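Local coordinates for phage tail sheath protein (Desulfitobacterium hafniense, PDB 3HXL), which probably forms the contractile sheath that surrounds the tail tube of a phage or phage-like particle, at residues Lys397-Gly401 and Gln402-Thr406. Sequence-based numbering, arbitrary orientation.
Sequences KNFDG and QTDLT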
loop_
_atom_site.group_PDB
_atom_site.type_symbol
_atom_site.label_atom_id
_atom_site.label_comp_id
_atom_site.label_asym_id
_atom_site.label_seq_id
_atom_site.Cartn_x
_atom_site.Cartn_y
_atom_site.Cartn_z
ATOM N N LYS A 397 -22.124 -18.165 -1.417
ATOM C CA LYS A 397 -22.800 -19.447 -1.367
ATOM C C LYS A 397 -24.266 -19.303 -1.714
ATOM O O LYS A 397 -24.804 -18.198 -1.745
ATOM C CB LYS A 397 -22.661 -20.047 0.031
ATOM C CG LYS A 397 -23.131 -19.116 1.137
ATOM C CD LYS A 397 -22.754 -19.658 2.503
ATOM C CE LYS A 397 -23.218 -18.729 3.612
ATOM N NZ LYS A 397 -24.696 -18.584 3.618
ATOM N N ASN A 398 -24.901 -20.437 -1.980
ATOM C CA ASN A 398 -26.316 -20.471 -2.310
ATOM C C ASN A 398 -26.679 -19.559 -3.481
ATOM O O ASN A 398 -27.740 -18.936 -3.480
ATOM C CB ASN A 398 -27.150 -20.083 -1.085
ATOM C CG ASN A 398 -26.787 -20.892 0.148
ATOM O OD1 ASN A 398 -26.563 -22.103 0.069
ATOM N ND2 ASN A 398 -26.739 -20.228 1.299
ATOM N N PHE A 399 -25.802 -19.473 -4.476
ATOM C CA PHE A 399 -26.094 -18.645 -5.637
ATOM C C PHE A 399 -26.757 -19.495 -6.710
ATOM O O PHE A 399 -26.175 -20.472 -7.181
ATOM C CB PHE A 399 -24.829 -18.023 -6.224
ATOM C CG PHE A 399 -25.087 -17.242 -7.480
ATOM C CD1 PHE A 399 -25.723 -16.005 -7.421
ATOM C CD2 PHE A 399 -24.759 -17.772 -8.725
ATOM C CE1 PHE A 399 -26.033 -15.304 -8.585
ATOM C CE2 PHE A 399 -25.064 -17.084 -9.898
ATOM C CZ PHE A 399 -25.704 -15.846 -9.828
ATOM N N ASP A 400 -27.971 -19.112 -7.096
ATOM C CA ASP A 400 -28.721 -19.831 -8.123
ATOM C C ASP A 400 -28.879 -18.921 -9.339
ATOM O O ASP A 400 -29.725 -18.027 -9.346
ATOM C CB ASP A 400 -30.104 -20.219 -7.593
ATOM C CG ASP A 400 -30.796 -21.253 -8.464
ATOM O OD1 ASP A 400 -30.531 -21.285 -9.685
ATOM O OD2 ASP A 400 -31.613 -22.026 -7.925
ATOM N N GLY A 401 -28.059 -19.153 -10.360
ATOM C CA GLY A 401 -28.117 -18.345 -11.564
ATOM C C GLY A 401 -29.476 -18.346 -12.234
ATOM O O GLY A 401 -29.767 -17.496 -13.078
ATOM N N GLN A 402 -30.322 -19.297 -11.860
ATOM C CA GLN A 402 -31.648 -19.381 -12.448
ATOM C C GLN A 402 -32.648 -18.416 -11.832
ATOM O O GLN A 402 -33.791 -18.349 -12.272
ATOM C CB GLN A 402 -32.185 -20.808 -12.340
ATOM C CG GLN A 402 -31.576 -21.748 -13.355
ATOM C CD GLN A 402 -32.260 -23.092 -13.380
ATOM O OE1 GLN A 402 -33.479 -23.183 -13.233
ATOM N NE2 GLN A 402 -31.483 -24.146 -13.584
ATOM N N THR A 403 -32.228 -17.658 -10.825
ATOM C CA THR A 403 -33.151 -16.725 -10.198
ATOM C C THR A 403 -32.506 -15.593 -9.409
ATOM O O THR A 403 -33.160 -14.597 -9.097
ATOM C CB THR A 403 -34.116 -17.472 -9.257
ATOM O OG1 THR A 403 -34.952 -16.526 -8.577
ATOM C CG2 THR A 403 -33.338 -18.284 -8.230
ATOM N N ASP A 404 -31.224 -15.732 -9.101
ATOM C CA ASP A 404 -30.525 -14.727 -8.307
ATOM C C ASP A 404 -29.939 -13.534 -9.055
ATOM O O ASP A 404 -29.227 -12.723 -8.461
ATOM C CB ASP A 404 -29.438 -15.414 -7.477
ATOM C CG ASP A 404 -30.021 -16.301 -6.392
ATOM O OD1 ASP A 404 -29.255 -17.017 -5.715
ATOM O OD2 ASP A 404 -31.255 -16.277 -6.212
ATOM N N LEU A 405 -30.241 -13.410 -10.344
ATOM C CA LEU A 405 -29.721 -12.290 -11.123
ATOM C C LEU A 405 -30.564 -12.030 -12.368
ATOM O O LEU A 405 -30.828 -12.941 -13.154
ATOM C CB LEU A 405 -28.268 -12.562 -11.517
ATOM C CG LEU A 405 -27.416 -11.390 -12.008
ATOM C CD1 LEU A 405 -25.951 -11.711 -11.769
ATOM C CD2 LEU A 405 -27.678 -11.113 -13.486
ATOM N N THR A 406 -30.985 -10.780 -12.534
ATOM C CA THR A 406 -31.805 -10.382 -13.672
ATOM C C THR A 406 -31.306 -9.068 -14.266
ATOM O O THR A 406 -30.549 -8.337 -13.625
ATOM C CB THR A 406 -33.278 -10.207 -13.255
ATOM O OG1 THR A 406 -33.372 -9.207 -12.231
ATOM C CG2 THR A 406 -33.841 -11.520 -12.724
HETATM O O HOH W 1 -31.527 -15.384 -12.448
#
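The ring of Phe399 meets Asp404 obliquely, CE1 lying 3.6 Å from Asp404 CB, while Leu405 CB sits at the ring edge near its plane. Ring and carboxylate planes are turned 63° apart, and Met387 and Asn388 of helix 373-392 also touch the ring. The Asp404 carboxylate reaches back to the main chain: with CG beside its own backbone N (chi1 -68°), OD1 accepts Asp400 N at 2.8 Å in a nearly straight bond, the donor standing well above the carboxylate plane. The Asp400 carboxylate instead reaches forward in an Asx turn, OD1 taking Gln402 N at 3.0 Å on its anti side, somewhat out of plane. Asp400 O is itself gripped twice, by Thr403 N at 2.9 Å from above the carbonyl plane and by Asp404 N at 2.8 Å almost in line with the C=O bond. One water donates to both Gly401 O and Leu405 O, bridging the turn to edge strand 405-408 of the C-terminal domain's three-stranded antiparallel sheet. Asp400 and Asp404 thus close the five-residue turn through reciprocal bonds, Asp400 N to the Asp404 carboxylate and Asp404 N to Asp400 O, and the backbone N-H donated to each carboxylate probably helps to stabilise its negative charge.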